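Local coordinates for protein Alpha/beta hydrolase (Xanthomonas campestris pv. campestris, PDB 2QJW) that is of unknown specific function but probably acts as a hydrolase of the alpha/beta superfamily, using a serine nucleophile, at residues A[6-17]-A[34-45]; A[96-104]-A[165-176]. All coordinates share one frame; numbering follows the deposited sequence. Where two conformers were deposited one is given.

In the fold
Both contacts are built on one parallel sheet, whose order is 35-37, 6-10, 76-81, 99-103, 122-127, 148-152. Interaction 1 joins the outermost strand 35-37 to strand 6-10; interaction 2 lays the C-terminal helix against strand 99-103, and strand 76-81 separates strands 6-10 and 99-103 in the sheet. Their centres lie about 16 Å apart, yet they touch: Cys7 SG is 3.9 Å from Phe169 CZ, and Trp34 CH2 is 3.9 Å from Leu176 CD1. A probable Ser82-His156-Asp130 triad, with Ser82 on a likely nucleophile elbow, sits beyond the C-terminal ends of the strands. Ala10 of interaction 1 touches that elbow, and Val104, ending 96-104, touches Asp130 and His156.

Interaction 1: residues A[6-17]-A[34-45]; sequences HCILAHGFESGP and WTHERPDFTDLD
The His6 ring is held at its edge by two partners on strand 35-37: ND1 lies 2.6 Å from Thr35 OG1, and NE2 donates to Glu37 OE2 at 2.7 Å, nearly straight (162°) and on the anti side of the carboxylate. With both nitrogens engaged, the ring's rotation is fixed. Cys7 N to Thr35 O (2.8 Å), Glu37 N to Cys7 O and Leu9 N to Glu37 O form a parallel ladder; with helix 20-31 linking the two strands this is a beta-alpha-beta crossover, as in alpha/beta hydrolases. Packing is close on both faces: on the Cys7 face SG meets Trp34 CE3 obliquely, on the Ile8 face CG2 rests on Pro39 CG at 3.7 Å. Past the strands the two segments separate, and a water bridges Leu9 O, His11 N and Pro39 O. His11 closes the join again: chi1 of 75° turns its ring so that NE2 accepts from Phe41 N (3.0 Å), while ND1 donates to Gly12 O. Buried Asp45 keeps the far end snug, OD2 taking Glu14 N at 3.2 Å from above the carboxylate plane and OD1 pairing with Arg59. The solvent side is looser: exposed Asp40 lies against Pro17, whose carbonyl accepts a weak hydrogen bond from Arg38 NH1.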
loop_
_atom_site.group_PDB
_atom_site.type_symbol
_atom_site.label_atom_id
_atom_site.label_comp_id
_atom_site.label_asym_id
_atom_site.label_seq_id
_atom_site.Cartn_x
_atom_site.Cartn_y
_atom_site.Cartn_z
ATOM N N HIS A 6 21.914 8.146 -2.497
ATOM C CA HIS A 6 21.988 7.419 -3.753
ATOM C C HIS A 6 21.101 6.180 -3.751
ATOM O O HIS A 6 21.087 5.436 -2.773
ATOM C CB HIS A 6 23.405 6.939 -3.902
ATOM C CG HIS A 6 23.741 6.337 -5.224
ATOM N ND1 HIS A 6 23.706 7.061 -6.394
ATOM C CD2 HIS A 6 24.155 5.083 -5.554
ATOM C CE1 HIS A 6 24.112 6.283 -7.379
ATOM N NE2 HIS A 6 24.389 5.082 -6.895
ATOM N N CYS A 7 20.393 5.975 -4.860
ATOM C CA CYS A 7 19.543 4.778 -5.047
ATOM C C CYS A 7 20.169 3.820 -6.054
ATOM O O CYS A 7 20.622 4.245 -7.111
ATOM C CB CYS A 7 18.182 5.168 -5.564
ATOM S SG CYS A 7 17.212 6.166 -4.468
ATOM N N ILE A 8 20.278 2.550 -5.667
ATOM C CA ILE A 8 20.749 1.500 -6.589
ATOM C C ILE A 8 19.544 0.660 -6.908
ATOM O O ILE A 8 18.926 0.126 -6.012
ATOM C CB ILE A 8 21.883 0.680 -6.025
ATOM C CG1 ILE A 8 23.069 1.558 -5.605
ATOM C CG2 ILE A 8 22.280 -0.389 -7.108
ATOM C CD1 ILE A 8 24.125 0.955 -4.784
ATOM N N LEU A 9 19.149 0.602 -8.186
ATOM C CA LEU A 9 17.896 -0.004 -8.663
ATOM C C LEU A 9 18.241 -1.250 -9.463
ATOM O O LEU A 9 18.870 -1.128 -10.523
ATOM C CB LEU A 9 17.171 0.995 -9.546
ATOM C CG LEU A 9 17.104 2.396 -8.917
ATOM C CD1 LEU A 9 16.610 3.349 -9.951
ATOM C CD2 LEU A 9 16.254 2.397 -7.622
ATOM N N ALA A 10 17.885 -2.447 -8.973
ATOM C CA ALA A 10 18.299 -3.722 -9.582
ATOM C C ALA A 10 17.194 -4.411 -10.349
ATOM O O ALA A 10 16.175 -4.799 -9.774
ATOM C CB ALA A 10 18.768 -4.634 -8.480
ATOM N N HIS A 11 17.427 -4.546 -11.636
ATOM C CA HIS A 11 16.481 -5.197 -12.529
ATOM C C HIS A 11 16.316 -6.684 -12.291
ATOM O O HIS A 11 17.165 -7.329 -11.703
ATOM C CB HIS A 11 16.866 -4.898 -13.985
ATOM C CG HIS A 11 18.058 -5.664 -14.515
ATOM N ND1 HIS A 11 18.038 -7.027 -14.804
ATOM C CD2 HIS A 11 19.315 -5.250 -14.769
ATOM C CE1 HIS A 11 19.238 -7.389 -15.242
ATOM N NE2 HIS A 11 20.034 -6.337 -15.215
ATOM N N GLY A 12 15.166 -7.224 -12.737
ATOM C CA GLY A 12 14.861 -8.628 -12.578
ATOM C C GLY A 12 15.573 -9.524 -13.585
ATOM O O GLY A 12 16.265 -9.056 -14.499
ATOM N N PHE A 13 15.311 -10.813 -13.440
ATOM C CA PHE A 13 15.927 -11.830 -14.265
ATOM C C PHE A 13 15.538 -11.661 -15.726
ATOM O O PHE A 13 14.369 -11.452 -16.065
ATOM C CB PHE A 13 15.534 -13.223 -13.760
ATOM C CG PHE A 13 16.113 -14.350 -14.567
ATOM C CD1 PHE A 13 17.460 -14.632 -14.502
ATOM C CD2 PHE A 13 15.310 -15.135 -15.366
ATOM C CE1 PHE A 13 17.988 -15.700 -15.212
ATOM C CE2 PHE A 13 15.840 -16.200 -16.087
ATOM C CZ PHE A 13 17.186 -16.466 -16.021
ATOM N N GLU A 14 16.531 -11.695 -16.601
ATOM C CA GLU A 14 16.350 -11.558 -18.060
ATOM C C GLU A 14 15.724 -10.227 -18.440
ATOM O O GLU A 14 15.160 -10.095 -19.512
ATOM C CB GLU A 14 15.561 -12.724 -18.681
ATOM C CG GLU A 14 16.415 -13.976 -18.814
ATOM C CD GLU A 14 15.681 -15.167 -19.380
ATOM O OE1 GLU A 14 14.428 -15.173 -19.426
ATOM O OE2 GLU A 14 16.382 -16.127 -19.748
ATOM N N SER A 15 15.806 -9.240 -17.553
ATOM C CA SER A 15 15.302 -7.976 -17.856
ATOM C C SER A 15 16.614 -7.278 -18.150
ATOM O O SER A 15 17.586 -7.899 -18.633
ATOM C CB SER A 15 14.514 -7.400 -16.662
ATOM O OG SER A 15 13.950 -6.175 -17.011
ATOM N N GLY A 16 16.713 -6.006 -17.905
ATOM C CA GLY A 16 17.975 -5.299 -18.105
ATOM C C GLY A 16 17.799 -3.950 -17.473
ATOM O O GLY A 16 16.729 -3.632 -16.988
ATOM N N PRO A 17 18.863 -3.144 -17.468
ATOM C CA PRO A 17 18.801 -1.831 -16.801
ATOM C C PRO A 17 17.845 -0.794 -17.422
ATOM O O PRO A 17 17.532 0.209 -16.787
ATOM C CB PRO A 17 20.251 -1.342 -16.886
ATOM C CG PRO A 17 20.808 -2.109 -18.064
ATOM C CD PRO A 17 20.194 -3.438 -17.990
ATOM N N TRP A 34 17.540 12.410 -5.444
ATOM C CA TRP A 34 18.477 11.392 -5.140
ATOM C C TRP A 34 19.301 11.082 -6.393
ATOM O O TRP A 34 18.761 11.177 -7.523
ATOM C CB TRP A 34 17.739 10.093 -4.708
ATOM C CG TRP A 34 17.147 10.229 -3.322
ATOM C CD1 TRP A 34 16.114 11.048 -2.961
ATOM C CD2 TRP A 34 17.557 9.553 -2.157
ATOM N NE1 TRP A 34 15.889 10.932 -1.628
ATOM C CE2 TRP A 34 16.761 10.035 -1.101
ATOM C CE3 TRP A 34 18.560 8.634 -1.885
ATOM C CZ2 TRP A 34 16.947 9.610 0.198
ATOM C CZ3 TRP A 34 18.725 8.191 -0.572
ATOM C CH2 TRP A 34 17.921 8.694 0.433
ATOM N N THR A 35 20.564 10.711 -6.228
ATOM C CA THR A 35 21.288 10.214 -7.366
ATOM C C THR A 35 20.869 8.717 -7.531
ATOM O O THR A 35 20.275 8.126 -6.640
ATOM C CB THR A 35 22.777 10.346 -7.248
ATOM O OG1 THR A 35 23.237 9.652 -6.096
ATOM C CG2 THR A 35 23.166 11.856 -7.117
ATOM N N HIS A 36 21.193 8.132 -8.658
ATOM C CA HIS A 36 20.710 6.770 -8.954
ATOM C C HIS A 36 21.524 6.094 -10.014
ATOM O O HIS A 36 22.173 6.755 -10.839
ATOM C CB HIS A 36 19.254 6.813 -9.359
ATOM C CG HIS A 36 18.973 7.796 -10.433
ATOM N ND1 HIS A 36 19.014 7.455 -11.757
ATOM C CD2 HIS A 36 18.704 9.117 -10.367
ATOM C CE1 HIS A 36 18.762 8.534 -12.481
ATOM N NE2 HIS A 36 18.570 9.563 -11.665
ATOM N N GLU A 37 21.504 4.760 -9.963
ATOM C CA GLU A 37 22.126 3.940 -10.979
ATOM C C GLU A 37 21.359 2.632 -11.099
ATOM O O GLU A 37 20.766 2.170 -10.152
ATOM C CB GLU A 37 23.602 3.651 -10.715
ATOM C CG GLU A 37 23.892 2.736 -9.584
ATOM C CD GLU A 37 25.365 2.605 -9.251
ATOM O OE1 GLU A 37 26.098 1.956 -10.041
ATOM O OE2 GLU A 37 25.796 3.093 -8.166
ATOM N N ARG A 38 21.408 2.049 -12.307
ATOM C CA ARG A 38 20.751 0.801 -12.655
ATOM C C ARG A 38 21.818 -0.155 -13.193
ATOM O O ARG A 38 22.157 -0.083 -14.401
ATOM C CB ARG A 38 19.696 1.073 -13.701
ATOM C CG ARG A 38 18.462 1.747 -13.112
ATOM C CD ARG A 38 17.585 2.286 -14.259
ATOM N NE ARG A 38 18.171 3.474 -14.792
ATOM C CZ ARG A 38 17.811 4.029 -15.941
ATOM N NH1 ARG A 38 16.869 3.487 -16.715
ATOM N NH2 ARG A 38 18.415 5.139 -16.326
ATOM N N PRO A 39 22.399 -0.968 -12.309
ATOM C CA PRO A 39 23.473 -1.836 -12.795
ATOM C C PRO A 39 22.957 -2.883 -13.804
ATOM O O PRO A 39 21.824 -3.319 -13.710
ATOM C CB PRO A 39 23.982 -2.508 -11.550
ATOM C CG PRO A 39 23.570 -1.548 -10.388
ATOM C CD PRO A 39 22.238 -1.051 -10.843
ATOM N N ASP A 40 23.833 -3.293 -14.682
ATOM C CA ASP A 40 23.494 -4.293 -15.695
ATOM C C ASP A 40 23.948 -5.638 -15.206
ATOM O O ASP A 40 25.132 -5.885 -14.960
ATOM C CB ASP A 40 24.224 -3.914 -16.963
ATOM C CG ASP A 40 23.749 -4.736 -18.148
ATOM O OD1 ASP A 40 23.300 -5.882 -17.933
ATOM O OD2 ASP A 40 23.728 -4.203 -19.280
ATOM N N PHE A 41 22.991 -6.533 -15.000
ATOM C CA PHE A 41 23.272 -7.879 -14.597
ATOM C C PHE A 41 22.983 -8.898 -15.724
ATOM O O PHE A 41 22.916 -10.104 -15.413
ATOM C CB PHE A 41 22.416 -8.260 -13.386
ATOM C CG PHE A 41 22.544 -7.328 -12.217
ATOM C CD1 PHE A 41 23.610 -7.438 -11.333
ATOM C CD2 PHE A 41 21.525 -6.387 -11.936
ATOM C CE1 PHE A 41 23.699 -6.630 -10.195
ATOM C CE2 PHE A 41 21.646 -5.549 -10.861
ATOM C CZ PHE A 41 22.728 -5.673 -9.977
ATOM N N THR A 42 22.823 -8.453 -16.944
ATOM C CA THR A 42 22.360 -9.339 -18.008
ATOM C C THR A 42 23.374 -10.454 -18.292
ATOM O O THR A 42 22.978 -11.559 -18.643
ATOM C CB THR A 42 22.000 -8.561 -19.286
ATOM O OG1 THR A 42 23.102 -7.763 -19.712
ATOM C CG2 THR A 42 20.759 -7.637 -19.054
ATOM N N ASP A 43 24.662 -10.197 -18.109
ATOM C CA ASP A 43 25.671 -11.242 -18.345
ATOM C C ASP A 43 25.528 -12.361 -17.373
ATOM O O ASP A 43 25.631 -13.530 -17.724
ATOM C CB ASP A 43 27.118 -10.650 -18.283
ATOM C CG ASP A 43 27.426 -9.898 -17.007
ATOM O OD1 ASP A 43 26.535 -9.170 -16.481
ATOM O OD2 ASP A 43 28.576 -10.060 -16.486
ATOM N N LEU A 44 25.250 -12.013 -16.132
ATOM C CA LEU A 44 25.142 -12.960 -15.041
ATOM C C LEU A 44 23.901 -13.808 -15.202
ATOM O O LEU A 44 23.916 -15.057 -15.046
ATOM C CB LEU A 44 25.066 -12.215 -13.712
ATOM C CG LEU A 44 26.347 -11.433 -13.351
ATOM C CD1 LEU A 44 26.074 -10.364 -12.284
ATOM C CD2 LEU A 44 27.502 -12.385 -12.972
ATOM N N ASP A 45 22.838 -13.162 -15.591
ATOM C CA ASP A 45 21.540 -13.880 -15.746
ATOM C C ASP A 45 21.599 -14.939 -16.842
ATOM O O ASP A 45 20.939 -15.995 -16.700
ATOM C CB ASP A 45 20.404 -12.917 -16.036
ATOM C CG ASP A 45 20.100 -12.009 -14.856
ATOM O OD1 ASP A 45 20.616 -12.281 -13.774
ATOM O OD2 ASP A 45 19.288 -11.072 -15.047
HETATM O O HOH W 1 19.352 -2.723 -12.736
#

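Interaction 2: residues A[96-104]-A[165-176]; sequences PTRALFLMV and ASRAFAELLQSL
Arg98 and the C-terminal carboxylate of Leu176 make the sole polar link between 96-104 and 165-176, a salt bridge whose hydrogen bond, Arg98 NH2 to Leu176 OXT, is weak at 3.4 Å. The two side chains run antiparallel alongside each other, and Leu176 CD2 lies over one guanidinium face. Near the C-terminus Leu172 O is doubly satisfied, by Ser175 N and by Ser175 OG at 2.6 Å, the hydroxyl lying in the carbonyl plane on a lone pair. Ala165 O, 3.4 Å from Phe101 CZ, accepts from Phe169 N within the helix. The helix runs antiparallel to strand 99-103 (172°, axes 9.3 Å apart), covering one face of the central sheet, as in the three-layer alpha/beta/alpha hydrolase fold; on the strand, backbone groups of Ala99 and Phe101 bond to Leu78, Leu100 bonds to Pro121 and Ser123, and Met103 O accepts from Ser85 OG. Apolar atoms fill the middle. With CG anti to the backbone N (chi1 -176°), Phe101 extends toward the helix and receives Phe169 CB over its ring centre, a CH-pi contact of 3.9 Å to the centroid. The rings meet obliquely, planes at 43°, while Ala168 CB sits at the Phe101 edge and selenomethionine Met103 SE approaches Ala165 CB.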
loop_
_atom_site.group_PDB
_atom_site.type_symbol
_atom_site.label_atom_id
_atom_site.label_comp_id
_atom_site.label_asym_id
_atom_site.label_seq_id
_atom_site.Cartn_x
_atom_site.Cartn_y
_atom_site.Cartn_z
ATOM N N PRO A 96 25.713 -0.957 5.185
ATOM C CA PRO A 96 24.682 -0.154 5.892
ATOM C C PRO A 96 23.752 0.458 4.843
ATOM O O PRO A 96 24.187 1.220 3.979
ATOM C CB PRO A 96 25.483 0.864 6.677
ATOM C CG PRO A 96 26.795 0.944 6.030
ATOM C CD PRO A 96 27.057 -0.334 5.321
ATOM N N THR A 97 22.481 0.098 4.954
ATOM C CA THR A 97 21.458 0.451 3.988
ATOM C C THR A 97 20.434 1.309 4.675
ATOM O O THR A 97 20.002 0.994 5.763
ATOM C CB THR A 97 20.858 -0.858 3.447
ATOM O OG1 THR A 97 21.902 -1.650 2.878
ATOM C CG2 THR A 97 19.766 -0.584 2.392
ATOM N N ARG A 98 20.072 2.426 4.040
ATOM C CA ARG A 98 19.155 3.378 4.592
ATOM C C ARG A 98 17.711 2.862 4.629
ATOM O O ARG A 98 16.960 3.103 5.548
ATOM C CB ARG A 98 19.208 4.721 3.820
ATOM C CG ARG A 98 18.329 5.783 4.373
ATOM C CD ARG A 98 18.657 6.183 5.791
ATOM N NE ARG A 98 17.690 7.052 6.408
ATOM C CZ ARG A 98 16.632 6.702 7.094
ATOM N NH1 ARG A 98 16.269 5.440 7.255
ATOM N NH2 ARG A 98 15.861 7.640 7.615
ATOM N N ALA A 99 17.351 2.190 3.539
ATOM C CA ALA A 99 15.964 1.685 3.325
ATOM C C ALA A 99 15.971 0.773 2.122
ATOM O O ALA A 99 16.908 0.782 1.328
ATOM C CB ALA A 99 14.979 2.829 3.080
ATOM N N LEU A 100 14.895 -0.006 2.017
ATOM C CA LEU A 100 14.771 -1.050 1.015
ATOM C C LEU A 100 13.401 -1.024 0.352
ATOM O O LEU A 100 12.380 -1.087 1.055
ATOM C CB LEU A 100 14.965 -2.375 1.721
ATOM C CG LEU A 100 15.087 -3.668 0.945
ATOM C CD1 LEU A 100 16.301 -3.632 -0.084
ATOM C CD2 LEU A 100 15.187 -4.852 1.930
ATOM N N PHE A 101 13.371 -0.993 -0.988
ATOM C CA PHE A 101 12.137 -0.979 -1.757
ATOM C C PHE A 101 12.098 -2.223 -2.635
ATOM O O PHE A 101 12.965 -2.403 -3.505
ATOM C CB PHE A 101 11.966 0.269 -2.618
ATOM C CG PHE A 101 10.667 0.310 -3.321
ATOM C CD1 PHE A 101 9.533 0.579 -2.631
ATOM C CD2 PHE A 101 10.589 0.062 -4.660
ATOM C CE1 PHE A 101 8.306 0.645 -3.297
ATOM C CE2 PHE A 101 9.365 0.091 -5.319
ATOM C CZ PHE A 101 8.217 0.374 -4.641
ATOM N N LEU A 102 11.118 -3.075 -2.395
ATOM C CA LEU A 102 11.078 -4.372 -3.081
ATOM C C LEU A 102 9.815 -4.555 -3.849
ATOM O O LEU A 102 8.741 -4.571 -3.300
ATOM C CB LEU A 102 11.159 -5.470 -2.056
ATOM C CG LEU A 102 12.254 -5.436 -0.991
ATOM C CD1 LEU A 102 12.213 -6.618 0.023
ATOM C CD2 LEU A 102 13.627 -5.415 -1.673
HETATM N N MSE A 103 9.930 -4.703 -5.165
HETATM C CA MSE A 103 8.802 -5.081 -6.045
HETATM C C MSE A 103 8.858 -6.607 -6.243
HETATM O O MSE A 103 9.915 -7.150 -6.541
HETATM C CB MSE A 103 8.813 -4.366 -7.359
HETATM C CG MSE A 103 8.774 -2.830 -7.214
HETATM SE SE MSE A 103 8.823 -1.859 -8.832
HETATM C CE MSE A 103 10.630 -2.202 -9.193
ATOM N N VAL A 104 7.708 -7.256 -6.052
ATOM C CA VAL A 104 7.517 -8.733 -6.260
ATOM C C VAL A 104 8.755 -9.531 -5.814
ATOM O O VAL A 104 9.361 -10.245 -6.599
ATOM C CB VAL A 104 7.019 -9.080 -7.710
ATOM C CG1 VAL A 104 5.568 -8.598 -7.858
ATOM C CG2 VAL A 104 7.876 -8.490 -8.775
ATOM N N ALA A 165 3.603 1.679 -8.168
ATOM C CA ALA A 165 4.900 1.280 -7.610
ATOM C C ALA A 165 5.847 2.463 -7.482
ATOM O O ALA A 165 6.501 2.641 -6.428
ATOM C CB ALA A 165 5.514 0.182 -8.473
ATOM N N SER A 166 5.821 3.353 -8.478
ATOM C CA SER A 166 6.638 4.560 -8.450
ATOM C C SER A 166 6.238 5.455 -7.290
ATOM O O SER A 166 7.099 5.999 -6.605
ATOM C CB SER A 166 6.431 5.332 -9.763
ATOM O OG SER A 166 6.995 4.635 -10.810
ATOM N N ARG A 167 4.950 5.622 -7.052
ATOM C CA ARG A 167 4.454 6.422 -5.977
ATOM C C ARG A 167 4.854 5.812 -4.627
ATOM O O ARG A 167 5.172 6.557 -3.688
ATOM C CB ARG A 167 2.932 6.594 -6.091
ATOM C CG ARG A 167 2.548 7.687 -7.033
ATOM C CD ARG A 167 1.063 7.890 -7.016
ATOM N NE ARG A 167 0.402 6.832 -7.762
ATOM C CZ ARG A 167 0.127 6.871 -9.065
ATOM N NH1 ARG A 167 0.493 7.891 -9.840
ATOM N NH2 ARG A 167 -0.496 5.834 -9.600
ATOM N N ALA A 168 4.798 4.471 -4.489
ATOM C CA ALA A 168 5.189 3.822 -3.229
ATOM C C ALA A 168 6.679 4.095 -2.997
ATOM O O ALA A 168 7.084 4.349 -1.886
ATOM C CB ALA A 168 4.910 2.320 -3.255
ATOM N N PHE A 169 7.504 4.006 -4.043
ATOM C CA PHE A 169 8.913 4.305 -3.872
ATOM C C PHE A 169 9.146 5.762 -3.455
ATOM O O PHE A 169 9.985 6.057 -2.584
ATOM C CB PHE A 169 9.666 3.993 -5.169
ATOM C CG PHE A 169 11.166 4.076 -5.064
ATOM C CD1 PHE A 169 11.851 3.456 -4.048
ATOM C CD2 PHE A 169 11.877 4.695 -6.087
ATOM C CE1 PHE A 169 13.238 3.545 -4.018
ATOM C CE2 PHE A 169 13.266 4.769 -6.041
ATOM C CZ PHE A 169 13.902 4.217 -5.035
ATOM N N ALA A 170 8.437 6.678 -4.094
ATOM C CA ALA A 170 8.530 8.063 -3.730
ATOM C C ALA A 170 8.192 8.280 -2.286
ATOM O O ALA A 170 8.823 9.076 -1.589
ATOM C CB ALA A 170 7.544 8.884 -4.649
ATOM N N GLU A 171 7.146 7.637 -1.815
ATOM C CA GLU A 171 6.737 7.758 -0.432
ATOM C C GLU A 171 7.789 7.269 0.545
ATOM O O GLU A 171 7.953 7.828 1.666
ATOM C CB GLU A 171 5.451 6.991 -0.223
ATOM C CG GLU A 171 4.264 7.713 -0.810
ATOM C CD GLU A 171 3.078 6.805 -1.069
ATOM O OE1 GLU A 171 3.090 5.617 -0.650
ATOM O OE2 GLU A 171 2.132 7.289 -1.721
ATOM N N LEU A 172 8.489 6.207 0.141
ATOM C CA LEU A 172 9.605 5.701 0.932
ATOM C C LEU A 172 10.710 6.739 0.937
ATOM O O LEU A 172 11.163 7.125 2.040
ATOM C CB LEU A 172 10.155 4.396 0.378
ATOM C CG LEU A 172 11.343 3.849 1.160
ATOM C CD1 LEU A 172 11.000 3.414 2.556
ATOM C CD2 LEU A 172 11.923 2.680 0.384
ATOM N N LEU A 173 11.143 7.218 -0.210
ATOM C CA LEU A 173 12.245 8.203 -0.238
ATOM C C LEU A 173 11.887 9.461 0.526
ATOM O O LEU A 173 12.747 10.007 1.235
ATOM C CB LEU A 173 12.628 8.556 -1.646
ATOM C CG LEU A 173 13.245 7.420 -2.496
ATOM C CD1 LEU A 173 13.570 7.944 -3.941
ATOM C CD2 LEU A 173 14.421 6.787 -1.720
ATOM N N GLN A 174 10.645 9.886 0.446
ATOM C CA GLN A 174 10.242 11.144 1.110
ATOM C C GLN A 174 10.244 11.011 2.621
ATOM O O GLN A 174 10.271 12.033 3.322
ATOM C CB GLN A 174 8.861 11.560 0.619
ATOM C CG GLN A 174 8.805 12.121 -0.824
ATOM C CD GLN A 174 7.392 11.956 -1.505
ATOM O OE1 GLN A 174 6.454 11.377 -0.926
ATOM N NE2 GLN A 174 7.271 12.414 -2.730
ATOM N N SER A 175 10.274 9.793 3.161
ATOM C CA SER A 175 10.234 9.566 4.591
ATOM C C SER A 175 11.632 9.596 5.214
ATOM O O SER A 175 11.764 9.438 6.449
ATOM C CB SER A 175 9.605 8.207 4.878
ATOM O OG SER A 175 10.433 7.101 4.576
ATOM N N LEU A 176 12.673 9.665 4.402
ATOM C CA LEU A 176 14.034 9.429 4.889
ATOM C C LEU A 176 14.777 10.678 5.266
ATOM O O LEU A 176 14.369 11.725 4.864
ATOM C CB LEU A 176 14.829 8.734 3.756
ATOM C CG LEU A 176 14.215 7.368 3.366
ATOM C CD1 LEU A 176 15.067 6.698 2.241
ATOM C CD2 LEU A 176 13.978 6.318 4.471
ATOM O OXT LEU A 176 15.814 10.633 5.930
#